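Local coordinates for sporozoite surface protein 2 (Plasmodium vivax, PDB 4HQO) that probably acts as the adhesive surface receptor that supports gliding motility of the malaria sporozoite, here represented by its metal-binding VWA and thrombospondin-type extracellular domains, at residues A[61-64]-A[68-71]. The protein carries 4 engineered substitutions. Sequence-based numbering, arbitrary orientation.
Sequences YMNL and YTTE. With NA (sodium ion), chain G.
In the edge beta hairpin of the VWA domain, Leu-64 and Thr-70 form an antiparallel hydrogen-bonded pair: Leu-64 N reaches Thr-70 O at 2.8 Å in a nearly straight bond (172°), and Thr-70 N returns to Leu-64 O at 2.8 Å, more bent at 147°. That Leu-64 oxygen also accepts a hydrogen bond from a water, and the same water is hydrogen-bonded to Thr-70 OG1. Strand 69-73 is the outermost strand beside 58-65 in the mixed sheet of this Rossmann-like fold, and the side chains of Tyr-61, Asn-63 and Thr-69 touch helix 105-117. The hairpin shares a sodium ion, bound by Tyr-61 OH at 2.3 Å and Glu-71 OE1 at 2.2 Å. The ion lies in the plane of the phenol ring, at its edge, while the ring plane and the carboxylate plane of Glu-71 stand 66° apart. Glu-71 runs extended, CG anti to the backbone N, and so brings OE1 to the ion; its OE2 forms a salt bridge with Arg-74. Asn-63, the non-hydrogen-bonded partner of Glu-71, donates from ND2 to Tyr-61 OH (2.8 Å), close to its own amide plane, so the phenol oxygen is gripped by both metal and amide, while Asn-63 OD1 lies 3.6 Å from Thr-69 CB.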
# COMPACT_ATOMS: atom_id res chain seq x y z
N TYR A 61 -8.54 -3.96 0.61
CA TYR A 61 -9.69 -3.22 0.10
C TYR A 61 -10.40 -4.18 -0.86
O TYR A 61 -9.75 -5.00 -1.51
CB TYR A 61 -9.27 -1.93 -0.60
CG TYR A 61 -10.33 -1.32 -1.50
CD1 TYR A 61 -10.48 -1.75 -2.81
CD2 TYR A 61 -11.15 -0.30 -1.05
CE1 TYR A 61 -11.42 -1.21 -3.64
CE2 TYR A 61 -12.11 0.26 -1.89
CZ TYR A 61 -12.24 -0.21 -3.18
OH TYR A 61 -13.17 0.32 -4.04
N MET A 62 -11.72 -4.12 -0.92
CA MET A 62 -12.43 -5.03 -1.82
C MET A 62 -13.60 -4.35 -2.50
O MET A 62 -14.40 -3.67 -1.86
CB MET A 62 -12.88 -6.29 -1.10
CG MET A 62 -13.45 -7.38 -2.00
SD MET A 62 -13.97 -8.80 -0.96
CE MET A 62 -13.92 -10.13 -2.14
N ASN A 63 -13.68 -4.53 -3.82
CA ASN A 63 -14.74 -3.94 -4.62
C ASN A 63 -15.34 -5.00 -5.52
O ASN A 63 -14.62 -5.80 -6.15
CB ASN A 63 -14.18 -2.80 -5.50
CG ASN A 63 -15.27 -1.91 -6.05
OD1 ASN A 63 -16.03 -2.30 -6.94
ND2 ASN A 63 -15.35 -0.69 -5.53
N LEU A 64 -16.66 -4.98 -5.61
CA LEU A 64 -17.39 -5.87 -6.50
C LEU A 64 -17.91 -5.06 -7.68
O LEU A 64 -18.69 -4.11 -7.49
CB LEU A 64 -18.56 -6.49 -5.75
CG LEU A 64 -19.43 -7.48 -6.54
CD1 LEU A 64 -18.65 -8.75 -6.82
CD2 LEU A 64 -20.68 -7.81 -5.76
N TYR A 68 -22.97 -2.05 -11.68
CA TYR A 68 -22.62 -0.94 -10.81
C TYR A 68 -21.31 -1.35 -10.12
O TYR A 68 -20.75 -2.39 -10.45
CB TYR A 68 -23.74 -0.73 -9.79
CG TYR A 68 -23.85 0.68 -9.27
CD1 TYR A 68 -23.93 1.76 -10.14
CD2 TYR A 68 -23.90 0.93 -7.90
CE1 TYR A 68 -24.04 3.06 -9.67
CE2 TYR A 68 -24.00 2.23 -7.40
CZ TYR A 68 -24.07 3.28 -8.29
OH TYR A 68 -24.19 4.57 -7.81
N THR A 69 -20.81 -0.54 -9.19
CA THR A 69 -19.70 -0.98 -8.35
C THR A 69 -20.12 -0.92 -6.90
O THR A 69 -20.93 -0.08 -6.50
CB THR A 69 -18.39 -0.16 -8.54
OG1 THR A 69 -18.58 1.20 -8.12
CG2 THR A 69 -17.91 -0.20 -9.98
N THR A 70 -19.57 -1.84 -6.11
CA THR A 70 -19.89 -1.89 -4.69
C THR A 70 -18.62 -2.04 -3.90
O THR A 70 -17.91 -3.04 -4.01
CB THR A 70 -20.86 -3.05 -4.34
OG1 THR A 70 -21.97 -3.05 -5.26
CG2 THR A 70 -21.39 -2.88 -2.93
N GLU A 71 -18.32 -1.01 -3.10
CA GLU A 71 -17.18 -1.02 -2.21
C GLU A 71 -17.56 -1.84 -0.98
O GLU A 71 -18.40 -1.43 -0.19
CB GLU A 71 -16.88 0.42 -1.83
CG GLU A 71 -15.84 0.65 -0.75
CD GLU A 71 -15.64 2.15 -0.53
OE1 GLU A 71 -15.21 2.85 -1.48
OE2 GLU A 71 -15.97 2.66 0.56
NA NA G . -14.10 2.27 -3.27
O HOH W 1 -21.52 -4.40 -7.65